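Local coordinates for protein monalysin (Pseudomonas entomophila, PDB 4MKO) that forms beta-barrel pores in host membranes, lysing cells and contributing to the intestinal damage and lethality that its bacterium causes in Drosophila, at residues 175-180 against 224-229; 18-23 against 186-191; 103-108 against 118-123. All coordinates share one frame; numbering follows the deposited sequence. Where two conformers were deposited one is given.

Contact 1: 175-180 against 224-229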
loop_
_atom_site.group_PDB
_atom_site.type_symbol
_atom_site.label_atom_id
_atom_site.label_comp_id
_atom_site.label_asym_id
_atom_site.label_seq_id
_atom_site.Cartn_x
_atom_site.Cartn_y
_atom_site.Cartn_z
ATOM N N ASP A 175 11.788 0.639 18.995
ATOM C CA ASP A 175 11.033 1.114 17.823
ATOM C C ASP A 175 10.178 0.007 17.232
ATOM O O ASP A 175 10.523 -1.170 17.379
ATOM C CB ASP A 175 12.000 1.684 16.776
ATOM C CG ASP A 175 12.620 3.017 17.166
ATOM O OD1 ASP A 175 12.275 3.542 18.245
ATOM O OD2 ASP A 175 13.442 3.534 16.391
ATOM N N LEU A 176 9.059 0.371 16.576
ATOM C CA LEU A 176 8.154 -0.607 15.979
ATOM C C LEU A 176 8.070 -0.395 14.464
ATOM O O LEU A 176 7.654 0.671 14.005
ATOM C CB LEU A 176 6.755 -0.521 16.625
ATOM C CG LEU A 176 5.717 -1.541 16.142
ATOM C CD1 LEU A 176 6.109 -2.983 16.512
ATOM C CD2 LEU A 176 4.329 -1.236 16.716
ATOM N N TYR A 177 8.459 -1.420 13.699
ATOM C CA TYR A 177 8.451 -1.376 12.245
ATOM C C TYR A 177 7.308 -2.222 11.751
ATOM O O TYR A 177 7.166 -3.365 12.174
ATOM C CB TYR A 177 9.764 -1.930 11.661
ATOM C CG TYR A 177 10.947 -1.008 11.838
ATOM C CD1 TYR A 177 11.599 -0.906 13.064
ATOM C CD2 TYR A 177 11.425 -0.245 10.775
ATOM C CE1 TYR A 177 12.681 -0.040 13.237
ATOM C CE2 TYR A 177 12.523 0.603 10.927
ATOM C CZ TYR A 177 13.144 0.703 12.164
ATOM O OH TYR A 177 14.238 1.509 12.310
ATOM N N TYR A 178 6.491 -1.667 10.862
ATOM C CA TYR A 178 5.359 -2.400 10.306
ATOM C C TYR A 178 4.976 -1.779 8.955
ATOM O O TYR A 178 5.470 -0.694 8.611
ATOM C CB TYR A 178 4.148 -2.383 11.296
ATOM C CG TYR A 178 3.545 -1.001 11.434
ATOM C CD1 TYR A 178 4.123 -0.046 12.274
ATOM C CD2 TYR A 178 2.454 -0.612 10.655
ATOM C CE1 TYR A 178 3.594 1.240 12.379
ATOM C CE2 TYR A 178 1.938 0.682 10.727
ATOM C CZ TYR A 178 2.500 1.599 11.606
ATOM O OH TYR A 178 2.031 2.894 11.640
ATOM N N LEU A 179 4.093 -2.455 8.201
ATOM C CA LEU A 179 3.588 -1.896 6.949
ATOM C C LEU A 179 2.104 -1.598 7.083
ATOM O O LEU A 179 1.396 -2.305 7.791
ATOM C CB LEU A 179 3.760 -2.869 5.759
ATOM C CG LEU A 179 5.143 -3.482 5.501
ATOM C CD1 LEU A 179 5.094 -4.373 4.239
ATOM C CD2 LEU A 179 6.217 -2.404 5.325
ATOM N N SER A 180 1.620 -0.601 6.321
ATOM C CA SER A 180 0.197 -0.325 6.205
ATOM C C SER A 180 -0.127 -0.205 4.734
ATOM O O SER A 180 0.777 -0.077 3.904
ATOM C CB SER A 180 -0.207 0.943 6.945
ATOM O OG SER A 180 0.106 2.113 6.221
ATOM N N PHE A 224 14.826 3.865 5.171
ATOM C CA PHE A 224 14.131 5.064 5.628
ATOM C C PHE A 224 15.127 6.209 5.553
ATOM O O PHE A 224 16.338 6.022 5.783
ATOM C CB PHE A 224 13.699 4.927 7.072
ATOM C CG PHE A 224 12.477 4.081 7.284
ATOM C CD1 PHE A 224 12.587 2.712 7.478
ATOM C CD2 PHE A 224 11.208 4.654 7.296
ATOM C CE1 PHE A 224 11.452 1.929 7.707
ATOM C CE2 PHE A 224 10.069 3.868 7.519
ATOM C CZ PHE A 224 10.205 2.506 7.727
ATOM N N ASP A 225 14.609 7.406 5.262
ATOM C CA ASP A 225 15.424 8.614 5.250
ATOM C C ASP A 225 15.167 9.375 6.581
ATOM O O ASP A 225 14.195 10.129 6.693
ATOM C CB ASP A 225 15.118 9.466 4.013
ATOM C CG ASP A 225 15.773 10.839 4.027
ATOM O OD1 ASP A 225 16.803 11.015 4.755
ATOM O OD2 ASP A 225 15.249 11.746 3.351
ATOM N N TRP A 226 16.054 9.173 7.587
ATOM C CA TRP A 226 15.874 9.778 8.908
ATOM C C TRP A 226 15.939 11.312 8.925
ATOM O O TRP A 226 15.485 11.920 9.899
ATOM C CB TRP A 226 16.851 9.198 9.935
ATOM C CG TRP A 226 16.972 7.700 9.911
ATOM C CD1 TRP A 226 18.122 6.985 9.752
ATOM C CD2 TRP A 226 15.926 6.739 10.130
ATOM N NE1 TRP A 226 17.866 5.640 9.863
ATOM C CE2 TRP A 226 16.520 5.456 10.068
ATOM C CE3 TRP A 226 14.529 6.831 10.334
ATOM C CZ2 TRP A 226 15.775 4.276 10.196
ATOM C CZ3 TRP A 226 13.795 5.659 10.486
ATOM C CH2 TRP A 226 14.422 4.400 10.441
ATOM N N SER A 227 16.462 11.931 7.849
ATOM C CA SER A 227 16.527 13.398 7.738
ATOM C C SER A 227 15.137 14.038 7.732
ATOM O O SER A 227 15.036 15.250 7.952
ATOM C CB SER A 227 17.340 13.830 6.523
ATOM O OG SER A 227 16.629 13.621 5.317
ATOM N N ALA A 228 14.053 13.229 7.530
ATOM C CA ALA A 228 12.671 13.720 7.618
ATOM C C ALA A 228 12.468 14.445 8.965
ATOM O O ALA A 228 11.801 15.476 9.005
ATOM C CB ALA A 228 11.683 12.560 7.518
ATOM N N TYR A 229 13.064 13.914 10.068
ATOM C CA TYR A 229 12.898 14.545 11.392
ATOM C C TYR A 229 13.361 16.015 11.406
ATOM O O TYR A 229 12.749 16.832 12.084
ATOM C CB TYR A 229 13.648 13.760 12.484
ATOM C CG TYR A 229 13.183 14.101 13.885
ATOM C CD1 TYR A 229 13.718 15.188 14.575
ATOM C CD2 TYR A 229 12.241 13.309 14.542
ATOM C CE1 TYR A 229 13.293 15.508 15.865
ATOM C CE2 TYR A 229 11.823 13.611 15.842
ATOM C CZ TYR A 229 12.355 14.711 16.499
ATOM O OH TYR A 229 11.952 15.015 17.781
#
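Y177 reaches out from strand 173-191 and touches two aromatic side chains of the C-terminal loop, F224 and W226. The nearest carbons of the first pair are Y177 CE2 and F224 CE1, 3.6 Å apart, and F224 CE1 lies at the edge of the tyrosine ring, near its plane. Against the F224 ring the approach is oblique: the two ring planes stand at 72°, the centroids are 5.7 Å apart, and the side chains slide past each other in opposite directions. The W226 and Y177 side chains come from opposite directions, and Y177 OH lies 3.4 Å from W226 CH2, oblique to the indole. F224 CB also lies 3.4 Å above one face of the W226 ring, toward its rim.

In the next shell, A148 packs on F224 and N150 on both Y177 and W226, both from strand 136-151, an antiparallel partner of 173-191. Y51 and R53 of strand 46-67 also touch F224. The loop itself contains an Asx turn: D225 OD1 accepts S227 N at 3.2 Å and S227 OG at 2.7 Å, both from the same face of the carboxylate, while D225 OD2 makes a salt bridge to R234. The turn runs into the 3-10 segment 226-228, which contains S227.

Across these two segments the attachment is aromatic and apolar. The polar bonds lie within the loop and between it and its surroundings, so they probably shape the loop while ring packing joins it to the long strand of this aerolysin-like fold.

Contact 2: 18-23 against 186-191. With ACT (acetate ion), chain J.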
loop_
_atom_site.group_PDB
_atom_site.type_symbol
_atom_site.label_atom_id
_atom_site.label_comp_id
_atom_site.label_asym_id
_atom_site.label_seq_id
_atom_site.Cartn_x
_atom_site.Cartn_y
_atom_site.Cartn_z
ATOM N N GLY A 18 3.155 3.949 -16.205
ATOM C CA GLY A 18 4.017 3.371 -17.241
ATOM C C GLY A 18 4.089 1.861 -17.082
ATOM O O GLY A 18 3.920 1.103 -18.043
ATOM N N TYR A 19 4.252 1.415 -15.833
ATOM C CA TYR A 19 4.296 -0.006 -15.488
ATOM C C TYR A 19 2.970 -0.705 -15.832
ATOM O O TYR A 19 2.970 -1.751 -16.498
ATOM C CB TYR A 19 4.640 -0.145 -13.986
ATOM C CG TYR A 19 4.573 -1.558 -13.453
ATOM C CD1 TYR A 19 5.577 -2.477 -13.733
ATOM C CD2 TYR A 19 3.506 -1.974 -12.661
ATOM C CE1 TYR A 19 5.534 -3.774 -13.219
ATOM C CE2 TYR A 19 3.429 -3.279 -12.181
ATOM C CZ TYR A 19 4.445 -4.175 -12.460
ATOM O OH TYR A 19 4.353 -5.462 -11.995
ATOM N N LEU A 20 1.841 -0.121 -15.405
ATOM C CA LEU A 20 0.536 -0.740 -15.628
ATOM C C LEU A 20 0.047 -0.676 -17.061
ATOM O O LEU A 20 -0.764 -1.527 -17.439
ATOM C CB LEU A 20 -0.531 -0.165 -14.690
ATOM C CG LEU A 20 -0.334 -0.394 -13.178
ATOM C CD1 LEU A 20 -1.351 0.412 -12.391
ATOM C CD2 LEU A 20 -0.456 -1.876 -12.827
ATOM N N LEU A 21 0.507 0.335 -17.845
ATOM C CA LEU A 21 0.067 0.522 -19.242
ATOM C C LEU A 21 0.907 -0.272 -20.224
ATOM O O LEU A 21 0.644 -0.243 -21.433
ATOM C CB LEU A 21 0.015 1.991 -19.633
ATOM C CG LEU A 21 -1.068 2.837 -18.923
ATOM C CD1 LEU A 21 -0.839 4.281 -19.181
ATOM C CD2 LEU A 21 -2.465 2.408 -19.328
ATOM N N ASP A 22 1.885 -1.021 -19.688
ATOM C CA ASP A 22 2.721 -1.912 -20.475
ATOM C C ASP A 22 2.044 -3.281 -20.399
ATOM O O ASP A 22 2.177 -4.005 -19.401
ATOM C CB ASP A 22 4.158 -1.944 -19.921
ATOM C CG ASP A 22 5.023 -3.057 -20.497
ATOM O OD1 ASP A 22 4.692 -3.560 -21.585
ATOM O OD2 ASP A 22 6.016 -3.417 -19.858
ATOM N N TYR A 23 1.249 -3.591 -21.423
ATOM C CA TYR A 23 0.501 -4.829 -21.497
ATOM C C TYR A 23 1.266 -5.953 -22.157
ATOM O O TYR A 23 0.665 -6.987 -22.442
ATOM C CB TYR A 23 -0.865 -4.626 -22.175
ATOM C CG TYR A 23 -1.804 -3.719 -21.419
ATOM C CD1 TYR A 23 -2.431 -4.148 -20.247
ATOM C CD2 TYR A 23 -2.084 -2.438 -21.878
ATOM C CE1 TYR A 23 -3.283 -3.304 -19.532
ATOM C CE2 TYR A 23 -2.961 -1.599 -21.188
ATOM C CZ TYR A 23 -3.543 -2.031 -20.007
ATOM O OH TYR A 23 -4.426 -1.220 -19.337
ATOM N N LYS A 186 -7.795 3.862 -8.694
ATOM C CA LYS A 186 -7.291 3.280 -9.927
ATOM C C LYS A 186 -7.596 1.788 -9.935
ATOM O O LYS A 186 -7.329 1.088 -8.948
ATOM C CB LYS A 186 -5.784 3.530 -9.992
ATOM C CG LYS A 186 -5.157 3.363 -11.345
ATOM C CD LYS A 186 -3.747 3.941 -11.381
ATOM C CE LYS A 186 -3.718 5.454 -11.408
ATOM N NZ LYS A 186 -2.336 5.963 -11.589
ATOM N N ARG A 187 -8.171 1.316 -11.030
ATOM C CA ARG A 187 -8.504 -0.091 -11.186
ATOM C C ARG A 187 -8.082 -0.554 -12.578
ATOM O O ARG A 187 -8.117 0.226 -13.529
ATOM C CB ARG A 187 -10.003 -0.346 -10.921
ATOM C CG ARG A 187 -10.956 0.224 -11.984
ATOM C CD ARG A 187 -11.273 -0.771 -13.087
ATOM N NE ARG A 187 -12.099 -0.162 -14.135
ATOM C CZ ARG A 187 -11.643 0.501 -15.195
ATOM N NH1 ARG A 187 -10.337 0.693 -15.359
ATOM N NH2 ARG A 187 -12.491 1.000 -16.089
ATOM N N VAL A 188 -7.733 -1.829 -12.686
ATOM C CA VAL A 188 -7.265 -2.453 -13.914
ATOM C C VAL A 188 -8.230 -3.570 -14.262
ATOM O O VAL A 188 -8.619 -4.325 -13.379
ATOM C CB VAL A 188 -5.824 -3.015 -13.699
ATOM C CG1 VAL A 188 -5.295 -3.738 -14.942
ATOM C CG2 VAL A 188 -4.851 -1.906 -13.271
ATOM N N ILE A 189 -8.551 -3.715 -15.554
ATOM C CA ILE A 189 -9.364 -4.830 -16.062
ATOM C C ILE A 189 -8.523 -5.528 -17.118
ATOM O O ILE A 189 -8.067 -4.878 -18.054
ATOM C CB ILE A 189 -10.767 -4.407 -16.611
ATOM C CG1 ILE A 189 -11.581 -3.590 -15.572
ATOM C CG2 ILE A 189 -11.547 -5.663 -17.036
ATOM C CD1 ILE A 189 -12.895 -3.012 -16.125
ATOM N N VAL A 190 -8.273 -6.840 -16.951
ATOM C CA VAL A 190 -7.478 -7.606 -17.907
ATOM C C VAL A 190 -8.193 -8.895 -18.315
ATOM O O VAL A 190 -8.809 -9.523 -17.445
ATOM C CB VAL A 190 -6.024 -7.906 -17.440
ATOM C CG1 VAL A 190 -5.167 -6.635 -17.385
ATOM C CG2 VAL A 190 -5.993 -8.654 -16.113
ATOM N N PRO A 191 -8.040 -9.370 -19.581
ATOM C CA PRO A 191 -8.607 -10.684 -19.937
ATOM C C PRO A 191 -7.929 -11.761 -19.093
ATOM O O PRO A 191 -6.762 -11.583 -18.722
ATOM C CB PRO A 191 -8.226 -10.857 -21.423
ATOM C CG PRO A 191 -7.915 -9.484 -21.906
ATOM C CD PRO A 191 -7.298 -8.793 -20.719
HETATM C C ACT J . -2.903 9.798 -11.202
HETATM O O ACT J . -2.332 8.691 -11.216
HETATM O OXT ACT J . -2.610 10.759 -10.436
HETATM C CH3 ACT J . -4.043 9.992 -12.209
#
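The Y23 ring meets V190 obliquely, Y23 CE1 to V190 CG1 at 4.4 Å, and on one face it carries the carbonyl oxygen of L20, 3.7 Å above the plane and toward the rim. The other flat group, the R187 guanidinium, belongs to the far side of strand 186-191: I189 CD1 of the same strand sits 3.4 Å above one of its faces, while R187 NE and NH2 bond to Y77 and T130.

Alternation along the strand sorts these residues. K186, V188 and V190 direct their side chains at segment 18-23; R187 and I189 start away from it, and I189 packs on strands 124-133 and 136-151. The central apolar touch is L20 CD1 against V188 CG2, 4.3 Å apart, and L59 of strand 46-67 packs on both residues. Here helix 12-20 and the turn after it lie against the long twisted sheet of the aerolysin-like body, in which 186-191 pairs antiparallel with strand 136-151 through backbone hydrogen bonds of K186 with V143, V188 with Y141 and V190 with V139. The contact lies at the surface, and its spacing is loose: each of the closest carbon pairs is more than 4 Å apart.

K186 stands at the start of the strand segment. Its side chain was modelled in two conformers, so its details are tentative. In the copy given, CG is anti to the backbone N (chi1 -163°) and the chain bends at chi3 (-74°), passing L20 with K186 CD 4.4 Å from L20 CD1. The ammonium makes a salt bridge to D17, on the same helix as L20, and K186 NZ donates to atom O of an acetate ion at 2.8 Å, a guest probably taken from the crystallisation liquor.

Contact 3: 103-108 against 118-123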
loop_
_atom_site.group_PDB
_atom_site.type_symbol
_atom_site.label_atom_id
_atom_site.label_comp_id
_atom_site.label_asym_id
_atom_site.label_seq_id
_atom_site.Cartn_x
_atom_site.Cartn_y
_atom_site.Cartn_z
ATOM N N ILE A 103 1.146 14.354 3.025
ATOM C CA ILE A 103 2.346 15.020 2.479
ATOM C C ILE A 103 3.346 13.951 1.965
ATOM O O ILE A 103 4.167 14.266 1.105
ATOM C CB ILE A 103 3.046 15.998 3.466
ATOM C CG1 ILE A 103 3.638 15.257 4.697
ATOM C CG2 ILE A 103 2.114 17.154 3.861
ATOM C CD1 ILE A 103 4.785 15.985 5.351
ATOM N N VAL A 104 3.276 12.703 2.488
ATOM C CA VAL A 104 4.163 11.621 2.031
ATOM C C VAL A 104 3.876 11.311 0.546
ATOM O O VAL A 104 4.810 11.068 -0.213
ATOM C CB VAL A 104 4.131 10.345 2.929
ATOM C CG1 VAL A 104 2.818 9.577 2.809
ATOM C CG2 VAL A 104 5.332 9.428 2.641
ATOM N N ASN A 105 2.599 11.388 0.151
ATOM C CA ASN A 105 2.147 11.124 -1.219
ATOM C C ASN A 105 2.493 12.270 -2.130
ATOM O O ASN A 105 3.135 12.071 -3.167
ATOM C CB ASN A 105 0.667 10.750 -1.235
ATOM C CG ASN A 105 0.458 9.308 -0.830
ATOM O OD1 ASN A 105 1.341 8.453 -1.048
ATOM N ND2 ASN A 105 -0.708 8.996 -0.264
ATOM N N VAL A 106 2.207 13.496 -1.678
ATOM C CA VAL A 106 2.542 14.683 -2.450
ATOM C C VAL A 106 4.050 14.755 -2.753
ATOM O O VAL A 106 4.420 14.918 -3.916
ATOM C CB VAL A 106 1.984 15.975 -1.794
ATOM C CG1 VAL A 106 2.415 17.220 -2.570
ATOM C CG2 VAL A 106 0.459 15.900 -1.673
ATOM N N GLY A 107 4.890 14.525 -1.735
ATOM C CA GLY A 107 6.332 14.567 -1.889
ATOM C C GLY A 107 6.880 13.441 -2.750
ATOM O O GLY A 107 7.958 13.580 -3.318
ATOM N N SER A 108 6.129 12.327 -2.855
ATOM C CA SER A 108 6.508 11.139 -3.655
ATOM C C SER A 108 5.846 11.152 -5.039
ATOM O O SER A 108 5.972 10.173 -5.786
ATOM C CB SER A 108 6.111 9.862 -2.918
ATOM O OG SER A 108 6.779 9.781 -1.669
ATOM N N GLU A 118 -10.770 11.085 3.415
ATOM C CA GLU A 118 -10.979 9.706 2.987
ATOM C C GLU A 118 -9.692 8.880 2.825
ATOM O O GLU A 118 -9.708 7.698 3.134
ATOM C CB GLU A 118 -11.662 9.701 1.613
ATOM C CG GLU A 118 -13.154 9.990 1.593
ATOM C CD GLU A 118 -13.727 10.147 0.191
ATOM O OE1 GLU A 118 -12.948 10.218 -0.791
ATOM O OE2 GLU A 118 -14.972 10.200 0.078
ATOM N N SER A 119 -8.642 9.473 2.244
ATOM C CA SER A 119 -7.404 8.802 1.835
ATOM C C SER A 119 -6.762 7.874 2.877
ATOM O O SER A 119 -6.323 6.769 2.511
ATOM C CB SER A 119 -6.384 9.829 1.356
ATOM O OG SER A 119 -6.862 10.511 0.206
ATOM N N TRP A 120 -6.724 8.317 4.166
ATOM C CA TRP A 120 -6.057 7.586 5.252
ATOM C C TRP A 120 -7.019 7.168 6.365
ATOM O O TRP A 120 -6.598 6.800 7.469
ATOM C CB TRP A 120 -4.904 8.432 5.798
ATOM C CG TRP A 120 -3.796 8.656 4.806
ATOM C CD1 TRP A 120 -3.705 9.660 3.885
ATOM C CD2 TRP A 120 -2.631 7.837 4.629
ATOM N NE1 TRP A 120 -2.534 9.537 3.161
ATOM C CE2 TRP A 120 -1.861 8.419 3.590
ATOM C CE3 TRP A 120 -2.136 6.689 5.283
ATOM C CZ2 TRP A 120 -0.606 7.920 3.218
ATOM C CZ3 TRP A 120 -0.902 6.184 4.898
ATOM C CH2 TRP A 120 -0.153 6.793 3.871
ATOM N N SER A 121 -8.315 7.205 6.064
ATOM C CA SER A 121 -9.355 6.850 7.017
ATOM C C SER A 121 -9.619 5.344 6.995
ATOM O O SER A 121 -8.848 4.563 6.408
ATOM C CB SER A 121 -10.632 7.642 6.705
ATOM O OG SER A 121 -11.563 7.566 7.774
ATOM N N THR A 122 -10.720 4.923 7.642
ATOM C CA THR A 122 -11.134 3.533 7.666
ATOM C C THR A 122 -11.640 3.126 6.285
ATOM O O THR A 122 -12.062 3.996 5.511
ATOM C CB THR A 122 -12.202 3.311 8.759
ATOM O OG1 THR A 122 -13.308 4.180 8.508
ATOM C CG2 THR A 122 -11.652 3.532 10.175
ATOM N N THR A 123 -11.591 1.816 5.977
ATOM C CA THR A 123 -12.065 1.256 4.712
ATOM C C THR A 123 -13.532 1.642 4.476
ATOM O O THR A 123 -14.390 1.445 5.355
ATOM C CB THR A 123 -11.961 -0.284 4.687
ATOM O OG1 THR A 123 -10.711 -0.717 5.238
ATOM C CG2 THR A 123 -12.125 -0.855 3.282
#
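W120 reaches from a type I beta turn, E118 to S121, to the short helix 103-107; both lie in the region inferred to form the pore in this aerolysin-like toxin. Its CB points toward the helix, and a chi1 of -65° sets CG beside the backbone N, turning the indole so that CZ2 comes up to N105 and V104. Along the pyrrole edge, W120 NE1 donates to D102 OD1, just before the helix. N105 ND2 is a mere neighbour of W120 NE1, 3.9 Å away and not hydrogen-bonded to it. Farther round, W120 CE2 is 4.1 Å from N105 ND2. W120 CZ2, the atom that does most of the touching, lies 3.6 Å from N105 ND2 and 3.8 Å from V104 CG1.

The two helix residues arrive differently. V104 crosses the tryptophan at about a right angle and offers a methyl group, which meets the ring obliquely; V37 and P54 pack on the same valine from neighbouring strands. N105 crosses the tryptophan aslant, its amide plane inclined 26° to the indole. The amide is held at both ends, for N105 ND2 also donates to D102 OD1 and N105 OD1 bonds to Y147 OH. D102 therefore gathers the indole N-H and the amide nitrogen on one carboxylate oxygen, which would fix how N105 and W120 are turned and gives both buried donors a partner. The Y147 ring meets W120 as well, so strand 136-151 takes part in placing the indole.

S108 OG donates to V104 O at 2.8 Å, with a C=O...donor angle of 164°.

Contacts 1 and 2 share strand 173-191 but sit on opposite sides of the chain's centre, their centres about 30 Å apart; one involves the C-terminal loop, the other helix 12-20 and the turn after it. Contact 3 lies nearer the middle, about 16 Å from contact 1 and about 22 Å from contact 2 between centres. Its nearest atoms come to about 4 Å from contact 1 without touching. Y147, which meets N105 and W120 in contact 3, also pairs by backbone with S180 of contact 1. In sequence, contact 3 is nested in the loop closed by contact 2. Mercury ions lie about 5 Å from the L20 side chain and about 6 Å from that of N105.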